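Local coordinates for SusD superfamily protein (Parabacteroides distasonis, PDB 3OTN), which probably binds carbohydrate or another nutrient at the outer membrane, as other members of the SusD family do, at residues A[158-161]-A[162-166]; A[122-125]-A[126-130]; A[167-170]-A[171-174]. One frame throughout, in Å; residues are numbered along the deposited sequence.

Three short-range contacts on two successive helices illustrate how a helical pair is built from local turns. From the N terminus, interaction 2 comes first, within helix 108-133; helix 156-172 then carries interaction 1 and, directly after it, interaction 3. Each joins adjoining residues, so no long loop is closed, and the three run in series without nesting or crossing. Between the helices, Ile-163 CD1 packs 3.6 Å from Tyr-126 CE2, tying interactions 1 and 2. Farther along, the salt bridge from Arg-122 NE to Asp-167 OD2 (2.8 Å) joins interactions 2 and 3. Interactions 1 and 3 meet through chain continuity alone, their centres about 12 Å apart.

Interaction 1: residues A[158-161]-A[162-166]; sequences EIYD and EIIIP
In both Ile-159 and Ile-164 the CG2 branch stands anti to the backbone N and CG1 lies beside it (chi1 -60° and -61°), which brings Ile-159 CG2 to 3.8 Å from Ile-164 CD1 where the two side chains cross at a slant. The same CD1 methyl also sits over one face of the Tyr-160 ring, displaced toward its rim, with ring atom CD1 of Tyr-160 4.2 Å away. Tyr-160 continues the apolar layer onto Phe-127 of helix 108-133 and meets Tyr-201 edge-to-face. Behind these side chains the backbone departs from the regular alpha-helix: a pi-type turn widens it. Ile-159 O receives two N-H groups, Ile-163 N from above the carbonyl plane and Ile-164 N within that plane, the latter at 3.0 Å. Tyr-160 O then accepts Ile-165 N at 2.9 Å, again five residues on and in plane. The helix kinks at Pro-166, whose N has no bond to the preceding turn; its ring instead lies against the backbone, CG coming within 3.1 Å of Asp-161 O. On the more polar side, Glu-158 and Glu-162 run side by side in the same direction, their carboxylate planes only 15° apart and Glu-158 OE1 4.0 Å from Glu-162 OE2. Lys-138 forms salt bridges with OE1 of each, which would be expected to ease the repulsion between these like charges. Asp-161 turns to other partners, Lys-157 through OD2 and the Tyr-201 hydroxyl through OD1.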
loop_
_atom_site.group_PDB
_atom_site.type_symbol
_atom_site.label_atom_id
_atom_site.label_comp_id
_atom_site.label_asym_id
_atom_site.label_seq_id
_atom_site.Cartn_x
_atom_site.Cartn_y
_atom_site.Cartn_z
ATOM N N GLU A 158 1.852 -2.309 -22.212
ATOM C CA GLU A 158 3.231 -2.699 -22.477
ATOM C C GLU A 158 4.073 -2.859 -21.199
ATOM O O GLU A 158 4.898 -3.769 -21.119
ATOM C CB GLU A 158 3.922 -1.724 -23.459
ATOM C CG GLU A 158 3.359 -1.690 -24.907
ATOM C CD GLU A 158 4.099 -0.673 -25.811
ATOM O OE1 GLU A 158 5.213 -0.247 -25.437
ATOM O OE2 GLU A 158 3.580 -0.302 -26.891
ATOM N N ILE A 159 3.881 -1.984 -20.217
ATOM C CA ILE A 159 4.627 -2.068 -18.968
ATOM C C ILE A 159 4.263 -3.394 -18.277
ATOM O O ILE A 159 5.143 -4.134 -17.843
ATOM C CB ILE A 159 4.342 -0.892 -17.999
ATOM C CG1 ILE A 159 4.693 0.487 -18.598
ATOM C CG2 ILE A 159 5.030 -1.119 -16.664
ATOM C CD1 ILE A 159 6.112 0.599 -19.201
ATOM N N TYR A 160 2.974 -3.702 -18.207
ATOM C CA TYR A 160 2.543 -4.984 -17.670
ATOM C C TYR A 160 3.072 -6.191 -18.489
ATOM O O TYR A 160 3.656 -7.114 -17.923
ATOM C CB TYR A 160 1.022 -5.088 -17.593
ATOM C CG TYR A 160 0.309 -4.481 -16.408
ATOM C CD1 TYR A 160 0.023 -5.230 -15.271
ATOM C CD2 TYR A 160 -0.196 -3.194 -16.468
ATOM C CE1 TYR A 160 -0.705 -4.670 -14.180
ATOM C CE2 TYR A 160 -0.887 -2.634 -15.404
ATOM C CZ TYR A 160 -1.150 -3.371 -14.272
ATOM O OH TYR A 160 -1.877 -2.803 -13.273
ATOM N N ASP A 161 2.868 -6.172 -19.800
ATOM C CA ASP A 161 3.181 -7.352 -20.624
ATOM C C ASP A 161 4.684 -7.588 -20.823
ATOM O O ASP A 161 5.100 -8.727 -21.013
ATOM C CB ASP A 161 2.555 -7.237 -22.023
ATOM C CG ASP A 161 1.041 -7.289 -22.017
ATOM O OD1 ASP A 161 0.434 -7.663 -21.005
ATOM O OD2 ASP A 161 0.474 -6.953 -23.063
ATOM N N GLU A 162 5.469 -6.517 -20.857
ATOM C CA GLU A 162 6.905 -6.608 -21.123
ATOM C C GLU A 162 7.783 -6.568 -19.896
ATOM O O GLU A 162 8.893 -7.117 -19.918
ATOM C CB GLU A 162 7.339 -5.507 -22.120
ATOM C CG GLU A 162 6.697 -5.652 -23.501
ATOM C CD GLU A 162 6.982 -4.506 -24.472
ATOM O OE1 GLU A 162 8.119 -3.978 -24.475
ATOM O OE2 GLU A 162 6.061 -4.154 -25.255
ATOM N N ILE A 163 7.329 -5.927 -18.827
ATOM C CA ILE A 163 8.154 -5.801 -17.633
ATOM C C ILE A 163 7.560 -6.535 -16.445
ATOM O O ILE A 163 8.118 -7.512 -15.972
ATOM C CB ILE A 163 8.434 -4.333 -17.230
ATOM C CG1 ILE A 163 9.018 -3.568 -18.425
ATOM C CG2 ILE A 163 9.438 -4.308 -16.008
ATOM C CD1 ILE A 163 9.417 -2.109 -18.086
ATOM N N ILE A 164 6.420 -6.063 -15.964
ATOM C CA ILE A 164 5.878 -6.529 -14.700
ATOM C C ILE A 164 5.622 -8.045 -14.711
ATOM O O ILE A 164 6.123 -8.758 -13.853
ATOM C CB ILE A 164 4.606 -5.767 -14.322
ATOM C CG1 ILE A 164 4.883 -4.263 -14.159
ATOM C CG2 ILE A 164 3.976 -6.325 -13.051
ATOM C CD1 ILE A 164 3.604 -3.420 -13.940
ATOM N N ILE A 165 4.842 -8.526 -15.676
ATOM C CA ILE A 165 4.452 -9.942 -15.692
ATOM C C ILE A 165 5.648 -10.859 -15.970
ATOM O O ILE A 165 5.865 -11.810 -15.201
ATOM C CB ILE A 165 3.237 -10.197 -16.586
ATOM C CG1 ILE A 165 2.007 -9.518 -15.955
ATOM C CG2 ILE A 165 3.013 -11.686 -16.814
ATOM C CD1 ILE A 165 0.789 -9.362 -16.948
ATOM N N PRO A 166 6.441 -10.570 -17.015
ATOM C CA PRO A 166 7.599 -11.464 -17.226
ATOM C C PRO A 166 8.578 -11.505 -16.055
ATOM O O PRO A 166 9.103 -12.570 -15.748
ATOM C CB PRO A 166 8.270 -10.905 -18.488
ATOM C CG PRO A 166 7.206 -10.161 -19.201
ATOM C CD PRO A 166 6.284 -9.604 -18.130
#

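Interaction 2: residues A[122-125]-A[126-130]; sequences RALY and YFYLV. With EDO (1,2-ethanediol), chain R.
Regular alpha-helical i to i+4 bonding links the two halves of this helical segment, from Tyr-126 N to Arg-122 O at 3.1 Å through Leu-129 N to Tyr-125 O at 3.0 Å. The segment belongs to helix 108-133, a helix of the SusD-family fold, buried here, that packs against helices 79-100, 156-172 and 187-202. Arg-122 and Tyr-126 lie alongside each other, pointing the same way: the aliphatic CG of Arg-122 meets the ring edge in its plane, 3.9 Å from Tyr-126 CD2. The hydroxyl of that tyrosine is hydrogen-bonded to Ile-139 O. Two residues farther along, Leu-124 and Tyr-128 repeat the side-by-side arrangement. With CG of Leu-124 anti to its own N (chi1 -177°), the CD1 methyl extends to 3.6 Å from Tyr-128 CE1, while Leu-124 O lies at the edge of the same ring, 3.2 Å from Tyr-128 CD1. The end of Phe-127 leads away from 122-125 and packs on Leu-193 and Val-197 of helix 187-202. At the polar end, with NE turned to Asp-167, Arg-122 NH1 is hydrogen-bonded to Asn-94 and, at 2.9 Å, donates almost straight to O2 of a 1,2-ethanediol, probably from the crystallisation liquor, that oxygen lying at the guanidinium edge and in its plane.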
loop_
_atom_site.group_PDB
_atom_site.type_symbol
_atom_site.label_atom_id
_atom_site.label_comp_id
_atom_site.label_asym_id
_atom_site.label_seq_id
_atom_site.Cartn_x
_atom_site.Cartn_y
_atom_site.Cartn_z
ATOM N N ARG A 122 11.685 -4.740 -9.392
ATOM C CA ARG A 122 11.457 -3.953 -10.570
ATOM C C ARG A 122 9.970 -3.990 -10.903
ATOM O O ARG A 122 9.378 -2.960 -11.188
ATOM C CB ARG A 122 12.331 -4.438 -11.731
ATOM C CG ARG A 122 12.074 -3.626 -12.967
ATOM C CD ARG A 122 13.088 -3.819 -14.020
ATOM N NE ARG A 122 13.047 -5.143 -14.606
ATOM C CZ ARG A 122 13.964 -5.607 -15.438
ATOM N NH1 ARG A 122 15.001 -4.847 -15.807
ATOM N NH2 ARG A 122 13.852 -6.849 -15.902
ATOM N N ALA A 123 9.377 -5.184 -10.870
ATOM C CA ALA A 123 7.957 -5.345 -11.063
ATOM C C ALA A 123 7.155 -4.521 -10.067
ATOM O O ALA A 123 6.152 -3.926 -10.449
ATOM C CB ALA A 123 7.529 -6.826 -10.999
ATOM N N LEU A 124 7.580 -4.517 -8.809
ATOM C CA LEU A 124 6.908 -3.784 -7.740
ATOM C C LEU A 124 6.898 -2.262 -8.001
ATOM O O LEU A 124 5.841 -1.608 -7.941
ATOM C CB LEU A 124 7.548 -4.106 -6.371
ATOM C CG LEU A 124 6.906 -3.471 -5.109
ATOM C CD1 LEU A 124 5.490 -3.996 -4.880
ATOM C CD2 LEU A 124 7.790 -3.615 -3.897
ATOM N N TYR A 125 8.064 -1.715 -8.328
ATOM C CA TYR A 125 8.182 -0.272 -8.580
ATOM C C TYR A 125 7.285 0.137 -9.763
ATOM O O TYR A 125 6.564 1.140 -9.671
ATOM C CB TYR A 125 9.622 0.132 -8.875
ATOM C CG TYR A 125 10.550 0.055 -7.664
ATOM C CD1 TYR A 125 10.235 0.716 -6.474
ATOM C CD2 TYR A 125 11.756 -0.588 -7.737
ATOM C CE1 TYR A 125 11.070 0.677 -5.395
ATOM C CE2 TYR A 125 12.604 -0.645 -6.647
ATOM C CZ TYR A 125 12.248 -0.017 -5.479
ATOM O OH TYR A 125 13.087 -0.056 -4.403
ATOM N N TYR A 126 7.330 -0.649 -10.845
ATOM C CA TYR A 126 6.537 -0.375 -12.026
ATOM C C TYR A 126 5.041 -0.523 -11.781
ATOM O O TYR A 126 4.259 0.250 -12.319
ATOM C CB TYR A 126 6.947 -1.255 -13.214
ATOM C CG TYR A 126 8.027 -0.633 -14.047
ATOM C CD1 TYR A 126 7.776 0.536 -14.790
ATOM C CD2 TYR A 126 9.290 -1.187 -14.097
ATOM C CE1 TYR A 126 8.770 1.107 -15.573
ATOM C CE2 TYR A 126 10.288 -0.642 -14.884
ATOM C CZ TYR A 126 10.051 0.523 -15.594
ATOM O OH TYR A 126 11.077 1.075 -16.348
ATOM N N PHE A 127 4.651 -1.494 -10.957
ATOM C CA PHE A 127 3.234 -1.696 -10.632
ATOM C C PHE A 127 2.679 -0.499 -9.883
ATOM O O PHE A 127 1.539 -0.136 -10.120
ATOM C CB PHE A 127 3.058 -3.009 -9.829
ATOM C CG PHE A 127 1.634 -3.424 -9.592
ATOM C CD1 PHE A 127 0.707 -3.456 -10.624
ATOM C CD2 PHE A 127 1.242 -3.868 -8.342
ATOM C CE1 PHE A 127 -0.599 -3.900 -10.389
ATOM C CE2 PHE A 127 -0.046 -4.324 -8.095
ATOM C CZ PHE A 127 -0.978 -4.315 -9.111
ATOM N N TYR A 128 3.462 0.112 -8.982
ATOM C CA TYR A 128 3.028 1.358 -8.334
ATOM C C TYR A 128 2.966 2.491 -9.380
ATOM O O TYR A 128 1.940 3.165 -9.503
ATOM C CB TYR A 128 3.913 1.754 -7.158
ATOM C CG TYR A 128 3.539 1.030 -5.916
ATOM C CD1 TYR A 128 3.857 -0.323 -5.753
ATOM C CD2 TYR A 128 2.749 1.645 -4.941
ATOM C CE1 TYR A 128 3.464 -1.028 -4.596
ATOM C CE2 TYR A 128 2.370 0.964 -3.794
ATOM C CZ TYR A 128 2.721 -0.358 -3.615
ATOM O OH TYR A 128 2.339 -1.000 -2.458
ATOM N N LEU A 129 4.029 2.635 -10.178
ATOM C CA LEU A 129 4.053 3.684 -11.213
ATOM C C LEU A 129 2.858 3.641 -12.172
ATOM O O LEU A 129 2.199 4.687 -12.421
ATOM C CB LEU A 129 5.345 3.652 -12.008
ATOM C CG LEU A 129 6.585 4.166 -11.309
ATOM C CD1 LEU A 129 7.777 3.788 -12.219
ATOM C CD2 LEU A 129 6.513 5.696 -11.126
ATOM N N VAL A 130 2.532 2.469 -12.690
ATOM C CA VAL A 130 1.445 2.390 -13.685
ATOM C C VAL A 130 0.089 2.657 -13.075
ATOM O O VAL A 130 -0.764 3.247 -13.740
ATOM C CB VAL A 130 1.389 1.044 -14.527
ATOM C CG1 VAL A 130 2.625 0.907 -15.437
ATOM C CG2 VAL A 130 1.203 -0.169 -13.637
HETATM C C1 EDO R . 18.867 -5.127 -16.942
HETATM O O1 EDO R . 20.014 -4.492 -17.490
HETATM C C2 EDO R . 18.172 -5.939 -18.025
HETATM O O2 EDO R . 16.771 -6.034 -17.747
#

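Interaction 3: residues A[167-170]-A[171-174]; sequences DLLE and AEQS
Backbone bonds come first: Ala-171 N reaches Asp-167 O, and Glu-172 N reaches Leu-168 O at 2.8 Å, both in the i to i+4 pattern. The pattern then tightens: Gln-173 N donates to Glu-170 O at 2.9 Å from well above the carbonyl plane, with only a weak bond to Leu-169 O. A water bridges this region, donating to Leu-169 O and, at 2.7 Å, to Glu-172 OE1 while accepting from Gln-173 NE2, so three groups at the helix end share one solvent molecule. Side-chain packing across the segments is modest: Leu-169 and Glu-172 run alongside one another, Leu-169 CD2 lying 3.5 Å from Glu-172 OE1. Charged ends are met from neighbouring helices, Glu-170 by Lys-119, and Glu-172 OE2 by both Arg-219 and Lys-191. Past the helix, Ser-174 turns its OG back (chi1 82°, between backbone N and carbonyl carbon) to donate to Ala-171 O, in the carbonyl plane and on a lone pair, at 2.7 Å. Ala-171 O also accepts Ser-174 N. Together with Gln-173 N on Glu-170 O, this is the arrangement of a helix C terminus whose last turn tightens to i to i+3 bonding before the chain enters a loop.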
loop_
_atom_site.group_PDB
_atom_site.type_symbol
_atom_site.label_atom_id
_atom_site.label_comp_id
_atom_site.label_asym_id
_atom_site.label_seq_id
_atom_site.Cartn_x
_atom_site.Cartn_y
_atom_site.Cartn_z
ATOM N N ASP A 167 8.810 -10.377 -15.384
ATOM C CA ASP A 167 9.699 -10.356 -14.195
ATOM C C ASP A 167 9.165 -11.312 -13.129
ATOM O O ASP A 167 9.903 -12.119 -12.569
ATOM C CB ASP A 167 9.805 -8.923 -13.594
ATOM C CG ASP A 167 10.821 -8.016 -14.321
ATOM O OD1 ASP A 167 11.510 -8.451 -15.277
ATOM O OD2 ASP A 167 10.930 -6.824 -13.926
ATOM N N LEU A 168 7.865 -11.216 -12.872
ATOM C CA LEU A 168 7.254 -11.994 -11.802
ATOM C C LEU A 168 7.173 -13.476 -12.197
ATOM O O LEU A 168 7.409 -14.333 -11.363
ATOM C CB LEU A 168 5.892 -11.430 -11.433
ATOM C CG LEU A 168 6.016 -10.114 -10.640
ATOM C CD1 LEU A 168 4.699 -9.400 -10.429
ATOM C CD2 LEU A 168 6.682 -10.343 -9.274
ATOM N N LEU A 169 6.924 -13.766 -13.472
ATOM C CA LEU A 169 6.825 -15.165 -13.904
ATOM C C LEU A 169 8.197 -15.830 -13.824
ATOM O O LEU A 169 8.302 -17.030 -13.516
ATOM C CB LEU A 169 6.255 -15.282 -15.312
ATOM C CG LEU A 169 4.775 -14.901 -15.501
ATOM C CD1 LEU A 169 4.460 -14.936 -17.014
ATOM C CD2 LEU A 169 3.814 -15.798 -14.695
ATOM N N GLU A 170 9.249 -15.070 -14.118
ATOM C CA GLU A 170 10.609 -15.611 -13.966
ATOM C C GLU A 170 10.931 -15.770 -12.474
ATOM O O GLU A 170 11.438 -16.830 -12.060
ATOM C CB GLU A 170 11.620 -14.725 -14.666
ATOM C CG GLU A 170 11.394 -14.708 -16.227
ATOM C CD GLU A 170 12.183 -13.626 -16.963
ATOM O OE1 GLU A 170 12.996 -12.906 -16.343
ATOM O OE2 GLU A 170 11.979 -13.494 -18.184
ATOM N N ALA A 171 10.590 -14.768 -11.652
ATOM C CA ALA A 171 10.868 -14.874 -10.199
ATOM C C ALA A 171 10.147 -16.100 -9.587
ATOM O O ALA A 171 10.683 -16.827 -8.737
ATOM C CB ALA A 171 10.485 -13.555 -9.468
ATOM N N GLU A 172 8.933 -16.333 -10.067
ATOM C CA GLU A 172 8.137 -17.486 -9.684
ATOM C C GLU A 172 8.800 -18.861 -10.002
ATOM O O GLU A 172 8.568 -19.865 -9.314
ATOM C CB GLU A 172 6.806 -17.377 -10.429
ATOM C CG GLU A 172 5.709 -18.099 -9.854
ATOM C CD GLU A 172 4.392 -17.755 -10.516
ATOM O OE1 GLU A 172 4.296 -17.723 -11.795
ATOM O OE2 GLU A 172 3.440 -17.580 -9.736
ATOM N N GLN A 173 9.622 -18.901 -11.042
ATOM C CA GLN A 173 10.342 -20.129 -11.425
ATOM C C GLN A 173 11.755 -20.192 -10.854
ATOM O O GLN A 173 12.577 -20.944 -11.354
ATOM C CB GLN A 173 10.373 -20.263 -12.964
ATOM C CG GLN A 173 8.966 -20.447 -13.592
ATOM C CD GLN A 173 8.198 -21.655 -13.012
ATOM O OE1 GLN A 173 8.781 -22.703 -12.700
ATOM N NE2 GLN A 173 6.889 -21.501 -12.861
ATOM N N SER A 174 12.026 -19.464 -9.774
ATOM C CA SER A 174 13.382 -19.339 -9.239
ATOM C C SER A 174 13.569 -20.177 -7.986
ATOM O O SER A 174 12.637 -20.819 -7.494
ATOM C CB SER A 174 13.642 -17.871 -8.907
ATOM O OG SER A 174 13.092 -17.534 -7.642
HETATM O O HOH W 1 6.014 -18.705 -13.634
#